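Local coordinates for N-acyl-D-glutamate deacylase (PDB 3GIP), which catalyses the zinc-dependent hydrolysis of N-acyl-D-glutamate to D-glutamate and a carboxylate, as a member of the amidohydrolase superfamily, at residues A[203-208]-A[238-243]; A[107-112]-A[149-154]; A[280-285]-A[374-379]; A[137-142]-A[456-461]. One frame throughout, in Å; residues are numbered along the deposited sequence.

Contact 1: A[203-208]-A[238-243]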
loop_
_atom_site.group_PDB
_atom_site.type_symbol
_atom_site.label_atom_id
_atom_site.label_comp_id
_atom_site.label_asym_id
_atom_site.label_seq_id
_atom_site.Cartn_x
_atom_site.Cartn_y
_atom_site.Cartn_z
ATOM N N GLY A 203 -14.058 17.526 -8.738
ATOM C CA GLY A 203 -15.209 17.576 -7.854
ATOM C C GLY A 203 -14.975 16.738 -6.613
ATOM O O GLY A 203 -15.253 17.171 -5.495
ATOM N N LEU A 204 -14.450 15.530 -6.806
ATOM C CA LEU A 204 -14.175 14.643 -5.684
ATOM C C LEU A 204 -13.037 15.213 -4.843
ATOM O O LEU A 204 -13.063 15.143 -3.611
ATOM C CB LEU A 204 -13.807 13.248 -6.199
ATOM C CG LEU A 204 -14.952 12.536 -6.929
ATOM C CD1 LEU A 204 -14.450 11.257 -7.585
ATOM C CD2 LEU A 204 -16.065 12.226 -5.938
ATOM N N ALA A 205 -12.045 15.787 -5.514
ATOM C CA ALA A 205 -10.898 16.377 -4.832
ATOM C C ALA A 205 -11.314 17.540 -3.929
ATOM O O ALA A 205 -10.740 17.736 -2.856
ATOM C CB ALA A 205 -9.863 16.844 -5.857
ATOM N N ARG A 206 -12.310 18.311 -4.359
ATOM C CA ARG A 206 -12.781 19.435 -3.552
ATOM C C ARG A 206 -13.405 18.916 -2.262
ATOM O O ARG A 206 -13.232 19.505 -1.192
ATOM C CB ARG A 206 -13.814 20.270 -4.319
ATOM C CG ARG A 206 -13.249 21.091 -5.466
ATOM C CD ARG A 206 -14.209 22.217 -5.855
ATOM N NE ARG A 206 -15.513 21.718 -6.293
ATOM C CZ ARG A 206 -15.752 21.193 -7.490
ATOM N NH1 ARG A 206 -14.778 21.095 -8.383
ATOM N NH2 ARG A 206 -16.971 20.764 -7.795
ATOM N N VAL A 207 -14.140 17.814 -2.368
ATOM C CA VAL A 207 -14.774 17.210 -1.205
ATOM C C VAL A 207 -13.705 16.717 -0.231
ATOM O O VAL A 207 -13.821 16.903 0.980
ATOM C CB VAL A 207 -15.675 16.022 -1.618
ATOM C CG1 VAL A 207 -16.231 15.329 -0.384
ATOM C CG2 VAL A 207 -16.810 16.520 -2.505
ATOM N N ALA A 208 -12.662 16.088 -0.763
ATOM C CA ALA A 208 -11.585 15.578 0.079
ATOM C C ALA A 208 -10.782 16.727 0.692
ATOM O O ALA A 208 -10.504 16.737 1.892
ATOM C CB ALA A 208 -10.666 14.674 -0.743
ATOM N N ARG A 238 -3.169 21.185 -7.486
ATOM C CA ARG A 238 -2.890 22.617 -7.485
ATOM C C ARG A 238 -4.173 23.438 -7.556
ATOM O O ARG A 238 -4.278 24.499 -6.938
ATOM C CB ARG A 238 -1.976 22.980 -8.660
ATOM C CG ARG A 238 -0.591 22.349 -8.574
ATOM C CD ARG A 238 0.300 22.755 -9.739
ATOM N NE ARG A 238 -0.335 22.494 -11.025
ATOM C CZ ARG A 238 0.207 21.773 -12.002
ATOM N NH1 ARG A 238 1.410 21.228 -11.851
ATOM N NH2 ARG A 238 -0.457 21.601 -13.136
ATOM N N GLY A 239 -5.150 22.938 -8.304
ATOM C CA GLY A 239 -6.402 23.657 -8.439
ATOM C C GLY A 239 -7.325 23.553 -7.240
ATOM O O GLY A 239 -8.028 24.508 -6.915
ATOM N N THR A 240 -7.320 22.403 -6.571
ATOM C CA THR A 240 -8.194 22.190 -5.418
ATOM C C THR A 240 -7.499 22.266 -4.066
ATOM O O THR A 240 -8.156 22.429 -3.035
ATOM C CB THR A 240 -8.883 20.816 -5.493
ATOM O OG1 THR A 240 -7.894 19.785 -5.376
ATOM C CG2 THR A 240 -9.617 20.659 -6.812
ATOM N N GLY A 241 -6.177 22.138 -4.065
ATOM C CA GLY A 241 -5.433 22.173 -2.817
ATOM C C GLY A 241 -5.488 20.834 -2.096
ATOM O O GLY A 241 -5.055 20.711 -0.950
ATOM N N CYS A 242 -6.021 19.822 -2.772
ATOM C CA CYS A 242 -6.143 18.496 -2.182
ATOM C C CYS A 242 -4.801 17.778 -2.065
ATOM O O CYS A 242 -4.066 17.657 -3.049
ATOM C CB CYS A 242 -7.100 17.640 -3.019
ATOM S SG CYS A 242 -7.577 16.081 -2.243
ATOM N N ALA A 243 -4.484 17.307 -0.860
ATOM C CA ALA A 243 -3.243 16.569 -0.634
ATOM C C ALA A 243 -3.261 15.404 -1.622
ATOM O O ALA A 243 -4.286 14.739 -1.793
ATOM C CB ALA A 243 -3.185 16.062 0.798
#
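Thr240, Cys242 and Ala205 bury the most surface here. The methyl of Ala205, on helix 198-210, points at the last turn of helix 226-240 and meets both branches of Thr240. CB of Ala205 lies 3.6 Å from OG1 of Thr240 and 3.9 Å from CG2 of Thr240. OG1 sits between the backbone N and the carbonyl carbon of its own residue (chi1 66°). OG1 of Thr240 accepts a hydrogen bond from the backbone N of Cys242 at 3.2 Å, which forms an ST turn. The same hydroxyl is also hydrogen-bonded to the carbonyl O of Ile236, one turn back in the helix. It is thus tied to its own chain, and what it meets of Ala205 is the methyl. CG2 of Thr240 touches CG of Arg206, where the two side chains cross at about a right angle. Cys242 follows Gly241, which leaves the helix with positive phi. SG of Cys242 is anti to the backbone N (chi1 -169°) and lies 3.7 Å from CB of Ala208 and 3.6 Å from the carbonyl O of Ala205. The contact packs one outer helix of the amidohydrolase TIM barrel against the C-terminal end of the next and the loop that leads into strand 243-246.

Contact 2: A[107-112]-A[149-154]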
loop_
_atom_site.group_PDB
_atom_site.type_symbol
_atom_site.label_atom_id
_atom_site.label_comp_id
_atom_site.label_asym_id
_atom_site.label_seq_id
_atom_site.Cartn_x
_atom_site.Cartn_y
_atom_site.Cartn_z
ATOM N N ASN A 107 -22.850 -4.136 -12.555
ATOM C CA ASN A 107 -21.695 -3.283 -12.824
ATOM C C ASN A 107 -20.449 -3.952 -12.271
ATOM O O ASN A 107 -20.408 -4.344 -11.106
ATOM C CB ASN A 107 -21.862 -1.906 -12.173
ATOM C CG ASN A 107 -22.679 -0.949 -13.021
ATOM O OD1 ASN A 107 -23.114 -1.287 -14.121
ATOM N ND2 ASN A 107 -22.886 0.261 -12.510
ATOM N N THR A 108 -19.430 -4.086 -13.109
ATOM C CA THR A 108 -18.197 -4.714 -12.666
ATOM C C THR A 108 -16.988 -4.075 -13.330
ATOM O O THR A 108 -17.121 -3.247 -14.229
ATOM C CB THR A 108 -18.197 -6.214 -12.991
ATOM O OG1 THR A 108 -17.021 -6.820 -12.436
ATOM C CG2 THR A 108 -18.214 -6.428 -14.497
ATOM N N ALA A 109 -15.806 -4.470 -12.872
ATOM C CA ALA A 109 -14.560 -3.956 -13.418
ATOM C C ALA A 109 -13.479 -5.007 -13.212
ATOM O O ALA A 109 -13.406 -5.631 -12.156
ATOM C CB ALA A 109 -14.173 -2.658 -12.721
ATOM N N ALA A 110 -12.645 -5.203 -14.228
ATOM C CA ALA A 110 -11.569 -6.181 -14.147
ATOM C C ALA A 110 -10.659 -5.908 -12.952
ATOM O O ALA A 110 -10.210 -6.836 -12.281
ATOM C CB ALA A 110 -10.757 -6.168 -15.439
ATOM N N ALA A 111 -10.401 -4.629 -12.688
ATOM C CA ALA A 111 -9.535 -4.225 -11.584
ATOM C C ALA A 111 -10.053 -4.657 -10.213
ATOM O O ALA A 111 -9.291 -4.718 -9.251
ATOM C CB ALA A 111 -9.329 -2.712 -11.614
ATOM N N LEU A 112 -11.346 -4.953 -10.118
ATOM C CA LEU A 112 -11.912 -5.392 -8.847
ATOM C C LEU A 112 -11.272 -6.712 -8.423
ATOM O O LEU A 112 -11.321 -7.091 -7.254
ATOM C CB LEU A 112 -13.430 -5.559 -8.961
ATOM C CG LEU A 112 -14.257 -4.271 -9.010
ATOM C CD1 LEU A 112 -15.728 -4.610 -9.194
ATOM C CD2 LEU A 112 -14.052 -3.483 -7.725
ATOM N N LEU A 149 -17.082 4.306 -6.695
ATOM C CA LEU A 149 -18.011 5.427 -6.772
ATOM C C LEU A 149 -18.747 5.428 -8.103
ATOM O O LEU A 149 -19.972 5.552 -8.134
ATOM C CB LEU A 149 -17.272 6.754 -6.573
ATOM C CG LEU A 149 -16.619 6.925 -5.198
ATOM C CD1 LEU A 149 -15.914 8.269 -5.142
ATOM C CD2 LEU A 149 -17.669 6.832 -4.097
ATOM N N ARG A 150 -18.007 5.285 -9.199
ATOM C CA ARG A 150 -18.623 5.259 -10.518
ATOM C C ARG A 150 -19.557 4.064 -10.679
ATOM O O ARG A 150 -20.676 4.203 -11.173
ATOM C CB ARG A 150 -17.562 5.207 -11.625
ATOM C CG ARG A 150 -17.224 6.554 -12.229
ATOM C CD ARG A 150 -16.559 6.404 -13.593
ATOM N NE ARG A 150 -16.517 7.681 -14.299
ATOM C CZ ARG A 150 -17.017 7.884 -15.513
ATOM N NH1 ARG A 150 -17.596 6.890 -16.171
ATOM N NH2 ARG A 150 -16.962 9.090 -16.061
ATOM N N LEU A 151 -19.096 2.887 -10.266
ATOM C CA LEU A 151 -19.900 1.675 -10.400
ATOM C C LEU A 151 -21.138 1.677 -9.515
ATOM O O LEU A 151 -22.109 0.973 -9.798
ATOM C CB LEU A 151 -19.054 0.442 -10.083
ATOM C CG LEU A 151 -17.849 0.214 -10.999
ATOM C CD1 LEU A 151 -17.025 -0.941 -10.463
ATOM C CD2 LEU A 151 -18.317 -0.060 -12.424
ATOM N N ALA A 152 -21.102 2.465 -8.449
ATOM C CA ALA A 152 -22.225 2.541 -7.523
ATOM C C ALA A 152 -23.214 3.643 -7.883
ATOM O O ALA A 152 -24.401 3.552 -7.555
ATOM C CB ALA A 152 -21.709 2.756 -6.103
ATOM N N ALA A 153 -22.732 4.673 -8.570
ATOM C CA ALA A 153 -23.575 5.807 -8.925
ATOM C C ALA A 153 -24.049 5.862 -10.369
ATOM O O ALA A 153 -25.027 6.547 -10.673
ATOM C CB ALA A 153 -22.847 7.108 -8.581
ATOM N N MET A 154 -23.379 5.139 -11.260
ATOM C CA MET A 154 -23.741 5.195 -12.671
ATOM C C MET A 154 -24.306 3.932 -13.313
ATOM O O MET A 154 -23.656 2.885 -13.349
ATOM C CB MET A 154 -22.533 5.673 -13.476
ATOM C CG MET A 154 -22.064 7.062 -13.077
ATOM S SD MET A 154 -20.525 7.548 -13.869
ATOM C CE MET A 154 -21.103 7.965 -15.498
#
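The carboxamide of Asn107 holds the end of helix 146-153 by two hydrogen bonds from one nitrogen. ND2 of Asn107 donates to the carbonyl O of Leu151 at 2.9 Å, with a nearly straight N-H...O angle of 170°. ND2 of Asn107 also donates to the carbonyl O of Met154 at 2.9 Å, and this bond is more bent, at 144°. Both acceptors lie close to the amide plane of Asn107, and the two bonds fix how that plane is turned. In this TIM-barrel enzyme, segment 107-112 belongs to the long loop between strand 87-92 and helix 124-133, and helix 146-153 follows strand 139-145. These bonds pin the loop where the helix ends; Met154 is the first residue to leave helical geometry. A backbone hydrogen bond between Leu151 and Leu104 adds to the join, and Pro157 touches the side chain of Asn107. Next to the polar grip lies the side chain of Leu151, which has the largest buried area in the contact. With CG anti to the carbonyl carbon (chi1 -62°), Leu151 points its two methyls at the loop. CD2 of Leu151 lies by the first residues of segment 107-112, 4.0 Å from CB of Asn107 and 3.9 Å from the carbonyl O of Thr108. CD1 of Leu151 lies 4.0 Å from CB of Ala109. Leu112, in the 3-10 segment 110-112, reaches toward Leu151 tip to tip, and CD1 of Leu112 stops 4.1 Å from CD1 of Leu151.

Contact 3: A[280-285]-A[374-379]. With FMT (formic acid), chain D.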
loop_
_atom_site.group_PDB
_atom_site.type_symbol
_atom_site.label_atom_id
_atom_site.label_comp_id
_atom_site.label_asym_id
_atom_site.label_seq_id
_atom_site.Cartn_x
_atom_site.Cartn_y
_atom_site.Cartn_z
ATOM N N ASP A 280 4.944 6.787 -3.386
ATOM C CA ASP A 280 5.426 5.550 -2.801
ATOM C C ASP A 280 5.872 4.586 -3.884
ATOM O O ASP A 280 5.493 4.720 -5.052
ATOM C CB ASP A 280 4.356 4.911 -1.888
ATOM C CG ASP A 280 3.018 4.696 -2.585
ATOM O OD1 ASP A 280 2.907 3.783 -3.431
ATOM O OD2 ASP A 280 2.067 5.449 -2.279
ATOM N N ILE A 281 6.715 3.639 -3.492
ATOM C CA ILE A 281 7.213 2.619 -4.406
ATOM C C ILE A 281 7.372 1.296 -3.674
ATOM O O ILE A 281 7.327 1.241 -2.441
ATOM C CB ILE A 281 8.629 2.972 -4.979
ATOM C CG1 ILE A 281 9.658 3.102 -3.845
ATOM C CG2 ILE A 281 8.576 4.242 -5.792
ATOM C CD1 ILE A 281 10.366 1.798 -3.455
ATOM N N TYR A 282 7.524 0.229 -4.452
ATOM C CA TYR A 282 7.838 -1.083 -3.909
ATOM C C TYR A 282 9.216 -1.282 -4.548
ATOM O O TYR A 282 9.457 -0.831 -5.669
ATOM C CB TYR A 282 6.820 -2.165 -4.318
ATOM C CG TYR A 282 6.351 -2.139 -5.748
ATOM C CD1 TYR A 282 7.148 -2.640 -6.777
ATOM C CD2 TYR A 282 5.097 -1.627 -6.074
ATOM C CE1 TYR A 282 6.707 -2.631 -8.096
ATOM C CE2 TYR A 282 4.646 -1.611 -7.385
ATOM C CZ TYR A 282 5.455 -2.114 -8.392
ATOM O OH TYR A 282 5.011 -2.097 -9.691
ATOM N N PRO A 283 10.144 -1.927 -3.830
ATOM C CA PRO A 283 11.509 -2.158 -4.320
ATOM C C PRO A 283 11.742 -3.266 -5.341
ATOM O O PRO A 283 12.537 -4.170 -5.098
ATOM C CB PRO A 283 12.278 -2.394 -3.028
ATOM C CG PRO A 283 11.289 -3.206 -2.238
ATOM C CD PRO A 283 9.980 -2.461 -2.467
ATOM N N TYR A 284 11.065 -3.178 -6.487
ATOM C CA TYR A 284 11.194 -4.173 -7.553
ATOM C C TYR A 284 11.031 -3.506 -8.915
ATOM O O TYR A 284 10.274 -2.541 -9.056
ATOM C CB TYR A 284 10.124 -5.260 -7.421
ATOM C CG TYR A 284 10.090 -5.965 -6.087
ATOM C CD1 TYR A 284 10.708 -7.205 -5.905
ATOM C CD2 TYR A 284 9.410 -5.406 -5.009
ATOM C CE1 TYR A 284 10.635 -7.870 -4.677
ATOM C CE2 TYR A 284 9.338 -6.055 -3.784
ATOM C CZ TYR A 284 9.947 -7.285 -3.621
ATOM O OH TYR A 284 9.844 -7.935 -2.414
ATOM N N PRO A 285 11.728 -4.023 -9.942
ATOM C CA PRO A 285 11.651 -3.466 -11.295
ATOM C C PRO A 285 10.589 -4.120 -12.177
ATOM O O PRO A 285 10.672 -4.064 -13.401
ATOM C CB PRO A 285 13.055 -3.696 -11.827
ATOM C CG PRO A 285 13.354 -5.052 -11.284
ATOM C CD PRO A 285 12.855 -4.970 -9.839
ATOM N N HIS A 374 3.404 -11.609 -7.057
ATOM C CA HIS A 374 4.656 -10.886 -7.183
ATOM C C HIS A 374 5.165 -10.917 -5.735
ATOM O O HIS A 374 4.396 -10.689 -4.795
ATOM C CB HIS A 374 4.346 -9.462 -7.656
ATOM C CG HIS A 374 5.538 -8.560 -7.717
ATOM N ND1 HIS A 374 5.767 -7.703 -8.771
ATOM C CD2 HIS A 374 6.536 -8.344 -6.830
ATOM C CE1 HIS A 374 6.857 -6.996 -8.529
ATOM N NE2 HIS A 374 7.341 -7.365 -7.358
ATOM N N PRO A 375 6.459 -11.216 -5.532
ATOM C CA PRO A 375 7.066 -11.293 -4.198
ATOM C C PRO A 375 6.945 -10.064 -3.301
ATOM O O PRO A 375 7.155 -10.161 -2.092
ATOM C CB PRO A 375 8.521 -11.662 -4.499
ATOM C CG PRO A 375 8.746 -11.069 -5.855
ATOM C CD PRO A 375 7.473 -11.427 -6.578
ATOM N N ARG A 376 6.602 -8.921 -3.886
ATOM C CA ARG A 376 6.447 -7.691 -3.112
ATOM C C ARG A 376 5.413 -7.901 -2.003
ATOM O O ARG A 376 5.419 -7.206 -0.988
ATOM C CB ARG A 376 6.018 -6.546 -4.032
ATOM C CG ARG A 376 4.636 -6.719 -4.630
ATOM C CD ARG A 376 4.421 -5.765 -5.790
ATOM N NE ARG A 376 3.041 -5.806 -6.262
ATOM C CZ ARG A 376 2.621 -5.252 -7.393
ATOM N NH1 ARG A 376 3.473 -4.613 -8.187
ATOM N NH2 ARG A 376 1.337 -5.321 -7.724
ATOM N N LEU A 377 4.530 -8.870 -2.208
ATOM C CA LEU A 377 3.493 -9.196 -1.234
ATOM C C LEU A 377 4.099 -9.558 0.120
ATOM O O LEU A 377 3.580 -9.168 1.169
ATOM C CB LEU A 377 2.665 -10.378 -1.749
ATOM C CG LEU A 377 1.607 -10.976 -0.819
ATOM C CD1 LEU A 377 0.478 -9.975 -0.606
ATOM C CD2 LEU A 377 1.068 -12.263 -1.441
ATOM N N TRP A 378 5.204 -10.300 0.085
ATOM C CA TRP A 378 5.874 -10.752 1.301
ATOM C C TRP A 378 7.216 -10.110 1.629
ATOM O O TRP A 378 7.690 -10.233 2.755
ATOM C CB TRP A 378 6.104 -12.266 1.247
ATOM C CG TRP A 378 4.894 -13.103 1.501
ATOM C CD1 TRP A 378 3.883 -13.376 0.628
ATOM C CD2 TRP A 378 4.569 -13.782 2.719
ATOM N NE1 TRP A 378 2.947 -14.188 1.226
ATOM C CE2 TRP A 378 3.345 -14.450 2.511
ATOM C CE3 TRP A 378 5.197 -13.889 3.969
ATOM C CZ2 TRP A 378 2.730 -15.217 3.507
ATOM C CZ3 TRP A 378 4.587 -14.653 4.960
ATOM C CH2 TRP A 378 3.364 -15.307 4.720
ATOM N N GLY A 379 7.837 -9.424 0.677
ATOM C CA GLY A 379 9.149 -8.879 0.987
ATOM C C GLY A 379 9.472 -7.421 0.758
ATOM O O GLY A 379 10.634 -7.041 0.875
HETATM C C FMT D . 1.700 -2.010 -10.227
HETATM O O1 FMT D . 1.873 -3.178 -9.976
HETATM O O2 FMT D . 2.669 -1.127 -9.970
#
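His374 sets one edge of its imidazole against a face of Tyr284. The rings are edge-to-face, with centroids 4.8 Å apart and planes at 89°. Trp442 makes another edge-to-face pair with the same imidazole. Tyr282 completes an aromatic cluster with His374 and Tyr284. CG of Pro375 then touches CE1 of Tyr284 at 3.9 Å. Arg376, near the start of helix 376-391, serves both tyrosines. CB of Arg376 lies 3.4 Å from CE2 of Tyr284. From there the chain runs extended from CG to NE, and CD passes over the centre of the Tyr282 ring in a CH-pi contact. The guanidinium lies over the same face, with CZ of Arg376 4.5 Å from the centroid of the Tyr282 ring, a cation-pi pair. This is the active-site region of the TIM barrel; the side chain of Arg376 is about 7 Å from the bound zinc ion. A formate, probably from the crystallisation liquor, lies at the edge of both groups. NH1 of Arg376 donates to formate O1 at 2.8 Å. NH2 adds a weak bond to the same O1 and is also hydrogen-bonded to the carbonyl O of Ser288. OH of Tyr282 donates to formate O2 at 2.6 Å. Lys250 and Ser288 also bind the formate, consistent with a carboxylate pocket. The backbone C of Gly379 lies at the edge of the Tyr284 ring.

Contact 4: A[137-142]-A[456-461]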
loop_
_atom_site.group_PDB
_atom_site.type_symbol
_atom_site.label_atom_id
_atom_site.label_comp_id
_atom_site.label_asym_id
_atom_site.label_seq_id
_atom_site.Cartn_x
_atom_site.Cartn_y
_atom_site.Cartn_z
ATOM N N MET A 137 -5.786 -8.149 12.217
ATOM C CA MET A 137 -4.512 -8.479 12.850
ATOM C C MET A 137 -3.649 -7.233 13.020
ATOM O O MET A 137 -2.905 -7.104 13.995
ATOM C CB MET A 137 -3.752 -9.506 12.006
ATOM C CG MET A 137 -2.486 -10.026 12.669
ATOM S SD MET A 137 -2.833 -10.973 14.167
ATOM C CE MET A 137 -3.217 -12.586 13.454
ATOM N N ILE A 138 -3.742 -6.329 12.053
ATOM C CA ILE A 138 -2.987 -5.082 12.081
ATOM C C ILE A 138 -3.960 -3.917 11.927
ATOM O O ILE A 138 -5.152 -4.125 11.684
ATOM C CB ILE A 138 -1.935 -5.024 10.937
ATOM C CG1 ILE A 138 -2.627 -5.038 9.572
ATOM C CG2 ILE A 138 -0.978 -6.202 11.053
ATOM C CD1 ILE A 138 -1.666 -4.832 8.397
ATOM N N ASN A 139 -3.462 -2.693 12.069
ATOM C CA ASN A 139 -4.326 -1.524 11.941
ATOM C C ASN A 139 -4.726 -1.319 10.492
ATOM O O ASN A 139 -3.956 -1.612 9.572
ATOM C CB ASN A 139 -3.622 -0.278 12.473
ATOM C CG ASN A 139 -3.195 -0.432 13.911
ATOM O OD1 ASN A 139 -2.008 -0.339 14.233
ATOM N ND2 ASN A 139 -4.159 -0.679 14.791
ATOM N N VAL A 140 -5.937 -0.808 10.294
ATOM C CA VAL A 140 -6.456 -0.587 8.954
ATOM C C VAL A 140 -7.030 0.802 8.712
ATOM O O VAL A 140 -7.925 1.253 9.429
ATOM C CB VAL A 140 -7.565 -1.611 8.624
ATOM C CG1 VAL A 140 -8.067 -1.399 7.203
ATOM C CG2 VAL A 140 -7.035 -3.023 8.809
ATOM N N ALA A 141 -6.501 1.474 7.695
ATOM C CA ALA A 141 -6.982 2.788 7.286
ATOM C C ALA A 141 -7.539 2.510 5.898
ATOM O O ALA A 141 -6.984 1.684 5.168
ATOM C CB ALA A 141 -5.836 3.789 7.211
ATOM N N ALA A 142 -8.625 3.179 5.523
ATOM C CA ALA A 142 -9.220 2.910 4.223
ATOM C C ALA A 142 -9.544 4.104 3.348
ATOM O O ALA A 142 -10.026 5.136 3.817
ATOM C CB ALA A 142 -10.479 2.062 4.406
ATOM N N LEU A 456 4.632 -5.751 17.557
ATOM C CA LEU A 456 3.530 -5.437 18.452
ATOM C C LEU A 456 2.576 -4.515 17.710
ATOM O O LEU A 456 3.004 -3.610 16.989
ATOM C CB LEU A 456 4.018 -4.709 19.709
ATOM C CG LEU A 456 5.002 -5.389 20.660
ATOM C CD1 LEU A 456 5.316 -4.432 21.809
ATOM C CD2 LEU A 456 4.408 -6.684 21.191
ATOM N N VAL A 457 1.285 -4.767 17.869
ATOM C CA VAL A 457 0.253 -3.934 17.274
ATOM C C VAL A 457 -0.541 -3.468 18.485
ATOM O O VAL A 457 -1.123 -4.282 19.201
ATOM C CB VAL A 457 -0.660 -4.734 16.321
ATOM C CG1 VAL A 457 -1.874 -3.901 15.937
ATOM C CG2 VAL A 457 0.117 -5.123 15.068
ATOM N N ASN A 458 -0.531 -2.163 18.731
ATOM C CA ASN A 458 -1.236 -1.602 19.877
ATOM C C ASN A 458 -0.839 -2.325 21.165
ATOM O O ASN A 458 -1.680 -2.629 22.018
ATOM C CB ASN A 458 -2.745 -1.679 19.644
ATOM C CG ASN A 458 -3.181 -0.857 18.447
ATOM O OD1 ASN A 458 -3.937 -1.324 17.597
ATOM N ND2 ASN A 458 -2.706 0.382 18.378
ATOM N N GLY A 459 0.456 -2.600 21.286
ATOM C CA GLY A 459 0.987 -3.255 22.468
ATOM C C GLY A 459 0.858 -4.765 22.557
ATOM O O GLY A 459 1.404 -5.377 23.478
ATOM N N ALA A 460 0.145 -5.375 21.617
ATOM C CA ALA A 460 -0.035 -6.824 21.635
ATOM C C ALA A 460 0.820 -7.516 20.580
ATOM O O ALA A 460 0.910 -7.060 19.442
ATOM C CB ALA A 460 -1.503 -7.164 21.419
ATOM N N GLU A 461 1.441 -8.628 20.958
ATOM C CA GLU A 461 2.276 -9.371 20.022
ATOM C C GLU A 461 1.465 -10.020 18.906
ATOM O O GLU A 461 0.447 -10.667 19.161
ATOM C CB GLU A 461 3.058 -10.468 20.748
ATOM C CG GLU A 461 3.890 -11.338 19.801
ATOM C CD GLU A 461 4.551 -12.523 20.485
ATOM O OE1 GLU A 461 4.501 -12.607 21.732
ATOM O OE2 GLU A 461 5.130 -13.370 19.770
#
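Val457 stands against the backbone of Met137 with both methyls. CG1 is anti to its backbone N (chi1 169°), and CG2 is anti to its carbonyl carbon. This spread puts CG2 of Val457 3.8 Å and CG1 of Val457 3.9 Å from the carbonyl O of Met137. That oxygen is buried here and has no polar partner in the model. Val457 CG2 also meets CG2 of Ile138 at 4.3 Å, a loose apolar contact, although the CB of Ile138 points away from the hairpin. Val457 opens a type I' beta turn that runs to Ala460. The turn joins strands 452-457 and 460-463 in a tight beta hairpin. Across from it, segment 137-142 enters strand 139-145 of the TIM barrel, beside strand 87-92. Asn458 is in the turn, with positive phi. Asn458 (chi1 -63°) and Asn139 both hold CG anti to the carbonyl carbon, and from there the two carboxamides reach toward each other tip to tip, their planes 60° apart. The side chains of Asn139 and Val457 run past each other in opposite directions. Around this pair of amides lie Arg417 and Asp427. Asp427 takes a hydrogen bond from the backbone N of Asn458 through its OD1.

Contacts 3 and 4 bury all their touching residues. Contact 1 is mostly buried and contact 2 only partly, and both lie about 21 Å from the chain centre, measured between centres. Contact 3 is closer in, at about 10 Å, and the only one of the four built on aromatic rings and a charged group beside a bound ion. Contact 1 is small-residue helix packing, contact 2 joins amide-to-carbonyl bonds with leucine packing, and contact 4 sets valine and amides against a strand entrance. Contacts 1 and 2 touch through Leu204 CD2 and Leu149 CD1, 4.0 Å apart. Contacts 2 and 4 involve consecutive elements, helix 146-153 following strand 139-145 in the chain.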